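Local coordinates for DNA repair protein XRCC1 (Homo sapiens, PDB 3K77) that acts as a scaffold in DNA single-strand break repair, assembling repair complexes and binding poly-ADP-ribose chains to limit PARP1 activity, at residues P2-R7 against K51-H56; C12-S17 against W33-A38; T42-L47 against K129-Q134. One frame throughout, in Å; residues are numbered along the deposited sequence.

Interaction 1: P2-R7 against K51-H56; sequences PEIRLR and KEEQIH
Ile4 meets Glu53 and Ile55 at one end of the beta sandwich of the XRCC1 N-terminal domain. Here the start of the chain passes beside the short strand 52-54. The contact is small, about 177 Å² in all. No hydrogen bond joins the two segments. Van der Waals packing makes the contact, including Ile4 CD1 against the carbonyl oxygen of Gln54. Ile4 carries most of it. Its CG1 lies anti to the carbonyl carbon (chi1 -66°) and CD1 continues in an extended line (chi2 -176°), which carries the methyl toward residues 53-55. There Ile4 CD1 packs 3.8 Å from Ile55 CG1, and the two side chains cross at about a right angle. The same CD1 sits 3.9 Å from Glu53 CB.

Glu53 slides past Ile4 in the opposite direction. Its carboxylate lies alongside the isoleucine, with Glu53 OE2 3.7 Å from Ile4 CG2. This is apolar contact with a charged group, not a polar bond. Backbone bonds tie the segments to their surroundings: Ile4 pairs with Phe149 of strand 143-150, Glu53 with Trp125 of strand 124-133, and Arg5 with Glu50 in the turn after strand 42-49. Ile55 also packs on Val128, and Ile4 on Leu49 and Phe149. Packing of this kind at the end of two facing sheets is consistent with the beta-sandwich fold of the galactose-binding-domain clan, to which this family belongs.

Interaction 2: C12-S17 against W33-A38; sequences CSSQDS and WRAAKA
The indole of Trp33 meets the loop 12-17 along its nitrogen-bearing edge. Ser14 O lies at that edge in the ring plane, and Gln15 CB lies near the plane beside it, 3.7 Å from Trp33 NE1. Cys12 SG approaches obliquely, 4.5 Å from the centroid of the five-membered ring, as a sulfur-aromatic contact. Ile43, Val45 and Leu24 also pack on the indole. With CG anti to the backbone N (chi1 163°), the ring swings toward the loop. Trp33 NE1 then donates to Ser14 O at 2.9 Å, in the carbonyl plane, with an N-H...O angle of 152°. A leucine in place of Trp33 would probably leave Ser14 O without this donor and open a gap beside Cys12 and Gln15 CB.

Ser14 also uses its side chain. Its OG accepts from Ala36 N at 2.9 Å in a fairly straight bond (164°), and it bonds to Glu40 OE1 as well. One hydroxyl thus has two partners. Arg34 O receives a weak bond from Asp16 N and a CH...O contact from Gln15 CA at 3.1 Å. The carboxylate of Asp16 turns to Thr18 and His19, and Arg34 NE forms a salt bridge with Asp63. The chemistry implies that this loop, without regular strand pairing here, is held to residues 33-38 by an indole N-H, a serine hydroxyl and one weak backbone bond.

Interaction 3: T42-L47 against K129-Q134; sequences TISVVL and KIVCSQ
Ile43, Val45 and Leu47 form the tightly packed side of this strand pair with Ile130 and Cys132. The strands run antiparallel, their axes 163° apart and 4.7 Å at closest approach. Ile43 and Cys132 form one hydrogen-bonded pair, and Val45 and Ile130 the next. Each pair exchanges two backbone bonds. Ile43 N to Cys132 O, Cys132 N to Ile43 O and Ile130 N to Val45 O are each 2.9 Å; Val45 N to Ile130 O is 3.2 Å. The same carbonyls take CA-H...O contacts: Val131 CA to Ile43 O, Ser44 CA to Ile130 O, Lys129 CA to Val45 O and Thr42 CA to Cys132 O.

On the buried face, Ile43 CG1 touches Cys132 CB at 3.9 Å. Val45 and Ile130 lie side by side and point the same way. Ile130 has its CG1 anti to the carbonyl carbon (chi1 -53°), and CD1 runs on from it to meet Leu47 CD1 at 4.1 Å.

The other face is more polar and more open to solvent. It carries Thr42, Ser44, Val46, Lys129, Val131 and Ser133, of which Thr42 is exposed and Val46 alone is buried. Lys129 is fully extended. Its aliphatic stem runs past Val46 CG2 and then Ser44, where Ser44 OG is 3.5 Å from Lys129 CE. The ammonium end goes on to a long, weak ion pair with Glu81. Val131 CG2 flanks the same Ser44 hydroxyl, and Thr42 CG2 lies against the Ser133 side chain.

Both strands are internal to their sheet. Strand 6-12 pairs with the far edge of 42-49, and strand 67-73 pairs with 124-133. Beneath the apolar face lies strand 143-150 of the second sheet, whose Leu144, Val147 and Phe149 pack on Ile130.

The three contacts lie within the XRCC1 N-terminal domain. Interaction 3 is the central one, about 6 Å from the centre of the chain. Interactions 1 and 2 lie on opposite sides of that centre, about 25 Å apart between their own centres. Along the chain, interaction 2 is nested inside the loop closed by interaction 1. Interaction 3 opens after interaction 2 closes and crosses interaction 1, their segments alternating. Interactions 1 and 3 share the six-stranded sheet and touch through Leu6 and Leu47. Interactions 2 and 3 are about 10 Å apart between centres, and Val45 packs on both Trp33 and Cys12. Strand 42-49, within that sheet, touches both outer contacts, tying distant segments into one compact domain of the scaffold.

Interaction 1: P2-R7 against K51-H56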
loop_
_atom_site.group_PDB
_atom_site.type_symbol
_atom_site.label_atom_id
_atom_site.label_comp_id
_atom_site.label_asym_id
_atom_site.label_seq_id
_atom_site.Cartn_x
_atom_site.Cartn_y
_atom_site.Cartn_z
ATOM N N PRO A 2 7.137 -7.547 -15.438
ATOM C CA PRO A 2 6.694 -8.764 -14.759
ATOM C C PRO A 2 6.188 -8.457 -13.357
ATOM O O PRO A 2 6.808 -7.671 -12.650
ATOM C CB PRO A 2 7.974 -9.593 -14.678
ATOM C CG PRO A 2 8.787 -9.126 -15.823
ATOM C CD PRO A 2 8.506 -7.671 -15.958
ATOM N N GLU A 3 5.077 -9.070 -12.961
ATOM C CA GLU A 3 4.554 -8.882 -11.615
ATOM C C GLU A 3 5.554 -9.392 -10.583
ATOM O O GLU A 3 6.058 -10.506 -10.681
ATOM C CB GLU A 3 3.201 -9.582 -11.434
ATOM C CG GLU A 3 2.239 -8.832 -10.494
ATOM C CD GLU A 3 1.163 -9.725 -9.891
ATOM O OE1 GLU A 3 1.462 -10.454 -8.921
ATOM O OE2 GLU A 3 0.011 -9.686 -10.370
ATOM N N ILE A 4 5.842 -8.554 -9.597
ATOM C CA ILE A 4 6.698 -8.930 -8.488
ATOM C C ILE A 4 5.943 -9.808 -7.485
ATOM O O ILE A 4 4.783 -9.549 -7.140
ATOM C CB ILE A 4 7.259 -7.679 -7.769
ATOM C CG1 ILE A 4 8.206 -6.917 -8.695
ATOM C CG2 ILE A 4 7.994 -8.062 -6.499
ATOM C CD1 ILE A 4 8.882 -5.708 -8.038
ATOM N N ARG A 5 6.619 -10.844 -7.011
ATOM C CA ARG A 5 6.023 -11.777 -6.077
ATOM C C ARG A 5 6.320 -11.379 -4.639
ATOM O O ARG A 5 7.453 -11.031 -4.313
ATOM C CB ARG A 5 6.548 -13.180 -6.358
ATOM C CG ARG A 5 6.713 -13.505 -7.838
ATOM C CD ARG A 5 6.299 -14.932 -8.109
ATOM N NE ARG A 5 4.935 -15.178 -7.641
ATOM C CZ ARG A 5 4.482 -16.363 -7.239
ATOM N NH1 ARG A 5 5.287 -17.420 -7.240
ATOM N NH2 ARG A 5 3.227 -16.490 -6.828
ATOM N N LEU A 6 5.295 -11.442 -3.787
ATOM C CA LEU A 6 5.404 -11.060 -2.376
ATOM C C LEU A 6 5.425 -12.293 -1.474
ATOM O O LEU A 6 4.539 -13.139 -1.543
ATOM C CB LEU A 6 4.242 -10.142 -1.975
ATOM C CG LEU A 6 3.985 -8.965 -2.910
ATOM C CD1 LEU A 6 2.634 -8.368 -2.615
ATOM C CD2 LEU A 6 5.088 -7.914 -2.790
ATOM N N ARG A 7 6.437 -12.372 -0.621
ATOM C CA ARG A 7 6.658 -13.541 0.218
ATOM C C ARG A 7 5.746 -13.560 1.458
ATOM O O ARG A 7 4.957 -14.495 1.653
ATOM C CB ARG A 7 8.135 -13.604 0.626
ATOM C CG ARG A 7 8.498 -14.673 1.646
ATOM C CD ARG A 7 9.934 -14.455 2.091
ATOM N NE ARG A 7 10.251 -15.108 3.358
ATOM C CZ ARG A 7 11.191 -16.039 3.508
ATOM N NH1 ARG A 7 11.917 -16.430 2.469
ATOM N NH2 ARG A 7 11.415 -16.578 4.696
ATOM N N LYS A 51 12.361 -11.783 -3.635
ATOM C CA LYS A 51 13.735 -11.397 -3.944
ATOM C C LYS A 51 13.841 -9.890 -4.025
ATOM O O LYS A 51 12.832 -9.198 -4.138
ATOM C CB LYS A 51 14.215 -12.028 -5.257
ATOM C CG LYS A 51 13.105 -12.589 -6.133
ATOM C CD LYS A 51 13.280 -12.228 -7.611
ATOM C CE LYS A 51 14.739 -12.099 -8.027
ATOM N NZ LYS A 51 14.846 -11.764 -9.478
ATOM N N GLU A 52 15.063 -9.381 -3.951
ATOM C CA GLU A 52 15.287 -7.956 -4.120
ATOM C C GLU A 52 15.033 -7.604 -5.579
ATOM O O GLU A 52 15.529 -8.280 -6.483
ATOM C CB GLU A 52 16.720 -7.595 -3.739
ATOM C CG GLU A 52 16.834 -6.273 -3.013
ATOM C CD GLU A 52 18.267 -5.860 -2.796
ATOM O OE1 GLU A 52 19.116 -6.225 -3.637
ATOM O OE2 GLU A 52 18.538 -5.161 -1.793
ATOM N N GLU A 53 14.264 -6.546 -5.813
ATOM C CA GLU A 53 13.892 -6.201 -7.172
ATOM C C GLU A 53 13.722 -4.703 -7.351
ATOM O O GLU A 53 13.552 -3.968 -6.378
ATOM C CB GLU A 53 12.604 -6.925 -7.577
ATOM C CG GLU A 53 12.706 -8.438 -7.626
ATOM C CD GLU A 53 11.649 -9.060 -8.511
ATOM O OE1 GLU A 53 11.654 -8.774 -9.726
ATOM O OE2 GLU A 53 10.814 -9.837 -7.998
ATOM N N GLN A 54 13.789 -4.268 -8.606
ATOM C CA GLN A 54 13.495 -2.893 -8.974
ATOM C C GLN A 54 12.017 -2.743 -9.337
ATOM O O GLN A 54 11.484 -3.535 -10.114
ATOM C CB GLN A 54 14.373 -2.475 -10.155
ATOM C CG GLN A 54 14.027 -1.115 -10.706
ATOM C CD GLN A 54 15.022 -0.640 -11.728
ATOM O OE1 GLN A 54 15.698 -1.444 -12.363
ATOM N NE2 GLN A 54 15.117 0.671 -11.901
ATOM N N ILE A 55 11.357 -1.733 -8.777
ATOM C CA ILE A 55 9.938 -1.521 -9.038
ATOM C C ILE A 55 9.713 -0.525 -10.172
ATOM O O ILE A 55 10.214 0.605 -10.140
ATOM C CB ILE A 55 9.184 -1.090 -7.766
ATOM C CG1 ILE A 55 9.318 -2.176 -6.691
ATOM C CG2 ILE A 55 7.709 -0.806 -8.078
ATOM C CD1 ILE A 55 9.150 -1.658 -5.270
ATOM N N HIS A 56 8.957 -0.973 -11.174
ATOM C CA HIS A 56 8.687 -0.203 -12.382
ATOM C C HIS A 56 7.339 0.530 -12.296
ATOM O O HIS A 56 7.204 1.689 -12.687
ATOM C CB HIS A 56 8.705 -1.157 -13.580
ATOM C CG HIS A 56 8.476 -0.487 -14.898
ATOM N ND1 HIS A 56 9.491 0.106 -15.613
ATOM C CD2 HIS A 56 7.350 -0.331 -15.633
ATOM C CE1 HIS A 56 9.001 0.611 -16.734
ATOM N NE2 HIS A 56 7.704 0.358 -16.769
#

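Interaction 2: C12-S17 against W33-A38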
loop_
_atom_site.group_PDB
_atom_site.type_symbol
_atom_site.label_atom_id
_atom_site.label_comp_id
_atom_site.label_asym_id
_atom_site.label_seq_id
_atom_site.Cartn_x
_atom_site.Cartn_y
_atom_site.Cartn_z
ATOM N N CYS A 12 2.187 -5.044 10.408
ATOM C CA CYS A 12 0.913 -4.447 10.060
ATOM C C CYS A 12 0.452 -3.679 11.272
ATOM O O CYS A 12 0.429 -4.229 12.369
ATOM C CB CYS A 12 -0.108 -5.525 9.720
ATOM S SG CYS A 12 -1.749 -4.901 9.280
ATOM N N SER A 13 0.107 -2.407 11.080
ATOM C CA SER A 13 -0.305 -1.549 12.192
ATOM C C SER A 13 -1.724 -1.868 12.681
ATOM O O SER A 13 -2.070 -1.597 13.825
ATOM C CB SER A 13 -0.195 -0.069 11.803
ATOM O OG SER A 13 -1.339 0.358 11.071
ATOM N N SER A 14 -2.534 -2.432 11.799
ATOM C CA SER A 14 -3.928 -2.713 12.100
ATOM C C SER A 14 -4.542 -3.544 10.982
ATOM O O SER A 14 -4.358 -3.241 9.799
ATOM C CB SER A 14 -4.721 -1.407 12.248
ATOM O OG SER A 14 -6.116 -1.665 12.355
ATOM N N GLN A 15 -5.282 -4.584 11.358
ATOM C CA GLN A 15 -5.928 -5.437 10.366
ATOM C C GLN A 15 -7.139 -6.147 10.925
ATOM O O GLN A 15 -7.250 -6.361 12.137
ATOM C CB GLN A 15 -4.957 -6.473 9.816
ATOM C CG GLN A 15 -4.641 -7.580 10.790
ATOM C CD GLN A 15 -3.647 -8.577 10.223
ATOM O OE1 GLN A 15 -3.400 -8.603 9.016
ATOM N NE2 GLN A 15 -3.069 -9.400 11.090
ATOM N N ASP A 16 -8.042 -6.498 10.011
ATOM C CA ASP A 16 -9.294 -7.190 10.318
ATOM C C ASP A 16 -9.080 -8.699 10.362
ATOM O O ASP A 16 -8.092 -9.207 9.820
ATOM C CB ASP A 16 -10.316 -6.862 9.237
ATOM C CG ASP A 16 -11.718 -7.191 9.644
ATOM O OD1 ASP A 16 -12.335 -8.024 8.954
ATOM O OD2 ASP A 16 -12.202 -6.628 10.647
ATOM N N SER A 17 -10.003 -9.418 11.000
ATOM C CA SER A 17 -9.866 -10.875 11.125
ATOM C C SER A 17 -10.101 -11.574 9.788
ATOM O O SER A 17 -9.493 -12.617 9.484
ATOM C CB SER A 17 -10.808 -11.440 12.196
ATOM O OG SER A 17 -12.057 -10.782 12.172
ATOM N N TRP A 33 -7.544 -5.892 2.425
ATOM C CA TRP A 33 -6.969 -5.586 3.721
ATOM C C TRP A 33 -7.669 -4.369 4.305
ATOM O O TRP A 33 -7.766 -3.327 3.649
ATOM C CB TRP A 33 -5.456 -5.357 3.644
ATOM C CG TRP A 33 -4.904 -4.640 4.856
ATOM C CD1 TRP A 33 -5.093 -4.984 6.165
ATOM C CD2 TRP A 33 -4.081 -3.463 4.868
ATOM N NE1 TRP A 33 -4.445 -4.096 6.987
ATOM C CE2 TRP A 33 -3.815 -3.148 6.214
ATOM C CE3 TRP A 33 -3.545 -2.633 3.866
ATOM C CZ2 TRP A 33 -3.036 -2.050 6.592
ATOM C CZ3 TRP A 33 -2.767 -1.541 4.240
ATOM C CH2 TRP A 33 -2.520 -1.259 5.586
ATOM N N ARG A 34 -8.151 -4.508 5.541
ATOM C CA ARG A 34 -8.848 -3.422 6.212
ATOM C C ARG A 34 -8.425 -3.297 7.668
ATOM O O ARG A 34 -7.898 -4.254 8.258
ATOM C CB ARG A 34 -10.346 -3.635 6.144
ATOM C CG ARG A 34 -10.981 -3.275 4.837
ATOM C CD ARG A 34 -12.413 -2.896 5.139
ATOM N NE ARG A 34 -13.276 -2.919 3.972
ATOM C CZ ARG A 34 -14.595 -2.789 4.037
ATOM N NH1 ARG A 34 -15.185 -2.630 5.214
ATOM N NH2 ARG A 34 -15.320 -2.819 2.932
ATOM N N ALA A 35 -8.662 -2.110 8.230
ATOM C CA ALA A 35 -8.308 -1.814 9.611
ATOM C C ALA A 35 -9.158 -2.640 10.574
ATOM O O ALA A 35 -10.315 -2.977 10.286
ATOM C CB ALA A 35 -8.458 -0.331 9.897
ATOM N N ALA A 36 -8.575 -2.976 11.719
ATOM C CA ALA A 36 -9.282 -3.765 12.704
ATOM C C ALA A 36 -10.491 -2.972 13.140
ATOM O O ALA A 36 -11.533 -3.533 13.470
ATOM C CB ALA A 36 -8.391 -4.052 13.889
ATOM N N LYS A 37 -10.353 -1.653 13.109
ATOM C CA LYS A 37 -11.388 -0.776 13.624
ATOM C C LYS A 37 -11.621 0.485 12.787
ATOM O O LYS A 37 -10.741 0.963 12.063
ATOM C CB LYS A 37 -11.089 -0.400 15.085
ATOM C CG LYS A 37 -11.699 -1.366 16.069
ATOM C CD LYS A 37 -13.013 -1.878 15.502
ATOM C CE LYS A 37 -13.505 -3.096 16.228
ATOM N NZ LYS A 37 -14.057 -2.706 17.537
ATOM N N ALA A 38 -12.836 1.007 12.903
ATOM C CA ALA A 38 -13.184 2.292 12.323
ATOM C C ALA A 38 -12.497 3.366 13.138
ATOM O O ALA A 38 -12.280 3.198 14.338
ATOM C CB ALA A 38 -14.690 2.494 12.363
#

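Interaction 3: T42-L47 against K129-Q134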
loop_
_atom_site.group_PDB
_atom_site.type_symbol
_atom_site.label_atom_id
_atom_site.label_comp_id
_atom_site.label_asym_id
_atom_site.label_seq_id
_atom_site.Cartn_x
_atom_site.Cartn_y
_atom_site.Cartn_z
ATOM N N THR A 42 -4.746 6.544 10.315
ATOM C CA THR A 42 -3.878 5.900 9.329
ATOM C C THR A 42 -3.515 4.481 9.756
ATOM O O THR A 42 -3.543 4.151 10.943
ATOM C CB THR A 42 -2.569 6.704 9.047
ATOM O OG1 THR A 42 -1.636 6.477 10.104
ATOM C CG2 THR A 42 -2.848 8.194 8.919
ATOM N N ILE A 43 -3.190 3.644 8.775
ATOM C CA ILE A 43 -2.828 2.252 9.011
ATOM C C ILE A 43 -1.703 1.856 8.057
ATOM O O ILE A 43 -1.483 2.533 7.047
ATOM C CB ILE A 43 -4.036 1.312 8.823
ATOM C CG1 ILE A 43 -4.477 1.290 7.359
ATOM C CG2 ILE A 43 -5.179 1.720 9.747
ATOM C CD1 ILE A 43 -5.688 0.450 7.090
ATOM N N SER A 44 -1.011 0.755 8.362
ATOM C CA SER A 44 0.236 0.429 7.677
ATOM C C SER A 44 0.537 -1.076 7.581
ATOM O O SER A 44 0.182 -1.854 8.469
ATOM C CB SER A 44 1.392 1.151 8.382
ATOM O OG SER A 44 2.568 1.115 7.598
ATOM N N VAL A 45 1.196 -1.474 6.490
ATOM C CA VAL A 45 1.728 -2.834 6.340
ATOM C C VAL A 45 3.069 -2.809 5.632
ATOM O O VAL A 45 3.288 -2.028 4.714
ATOM C CB VAL A 45 0.806 -3.790 5.535
ATOM C CG1 VAL A 45 -0.473 -4.067 6.284
ATOM C CG2 VAL A 45 0.524 -3.228 4.182
ATOM N N VAL A 46 3.976 -3.655 6.088
ATOM C CA VAL A 46 5.215 -3.882 5.382
ATOM C C VAL A 46 5.165 -5.277 4.758
ATOM O O VAL A 46 4.923 -6.266 5.452
ATOM C CB VAL A 46 6.409 -3.754 6.320
ATOM C CG1 VAL A 46 7.709 -4.056 5.567
ATOM C CG2 VAL A 46 6.418 -2.358 6.929
ATOM N N LEU A 47 5.372 -5.344 3.444
ATOM C CA LEU A 47 5.405 -6.613 2.730
ATOM C C LEU A 47 6.825 -6.967 2.309
ATOM O O LEU A 47 7.573 -6.104 1.855
ATOM C CB LEU A 47 4.488 -6.570 1.512
ATOM C CG LEU A 47 3.046 -6.192 1.841
ATOM C CD1 LEU A 47 2.247 -5.953 0.570
ATOM C CD2 LEU A 47 2.392 -7.251 2.727
ATOM N N LYS A 129 6.562 -0.768 2.128
ATOM C CA LYS A 129 5.666 -0.215 3.130
ATOM C C LYS A 129 4.522 0.545 2.469
ATOM O O LYS A 129 4.745 1.464 1.682
ATOM C CB LYS A 129 6.437 0.719 4.077
ATOM C CG LYS A 129 5.642 1.207 5.273
ATOM C CD LYS A 129 6.553 1.840 6.301
ATOM C CE LYS A 129 5.767 2.405 7.486
ATOM N NZ LYS A 129 6.660 2.993 8.530
ATOM N N ILE A 130 3.296 0.166 2.802
ATOM C CA ILE A 130 2.126 0.881 2.316
ATOM C C ILE A 130 1.391 1.557 3.465
ATOM O O ILE A 130 0.978 0.895 4.418
ATOM C CB ILE A 130 1.176 -0.059 1.565
ATOM C CG1 ILE A 130 1.953 -0.816 0.470
ATOM C CG2 ILE A 130 0.014 0.717 0.989
ATOM C CD1 ILE A 130 1.258 -2.056 -0.016
ATOM N N VAL A 131 1.250 2.881 3.376
ATOM C CA VAL A 131 0.525 3.659 4.384
ATOM C C VAL A 131 -0.781 4.208 3.812
ATOM O O VAL A 131 -0.784 4.861 2.772
ATOM C CB VAL A 131 1.398 4.814 4.963
ATOM C CG1 VAL A 131 0.679 5.523 6.101
ATOM C CG2 VAL A 131 2.748 4.277 5.443
ATOM N N CYS A 132 -1.888 3.912 4.496
ATOM C CA CYS A 132 -3.215 4.396 4.115
ATOM C C CYS A 132 -3.779 5.379 5.136
ATOM O O CYS A 132 -3.702 5.134 6.328
ATOM C CB CYS A 132 -4.196 3.224 3.998
ATOM S SG CYS A 132 -3.750 1.953 2.798
ATOM N N SER A 133 -4.392 6.460 4.664
ATOM C CA SER A 133 -4.984 7.445 5.562
ATOM C C SER A 133 -6.454 7.690 5.236
ATOM O O SER A 133 -6.871 7.608 4.086
ATOM C CB SER A 133 -4.228 8.776 5.492
ATOM O OG SER A 133 -2.880 8.609 5.860
ATOM N N GLN A 134 -7.229 8.000 6.267
ATOM C CA GLN A 134 -8.606 8.445 6.091
ATOM C C GLN A 134 -8.959 9.423 7.218
ATOM O O GLN A 134 -9.543 9.032 8.237
ATOM C CB GLN A 134 -9.559 7.257 6.055
ATOM C CG GLN A 134 -10.998 7.642 5.967
ATOM C CD GLN A 134 -11.269 8.645 4.868
ATOM O OE1 GLN A 134 -11.311 9.848 5.121
ATOM N NE2 GLN A 134 -11.465 8.160 3.642
#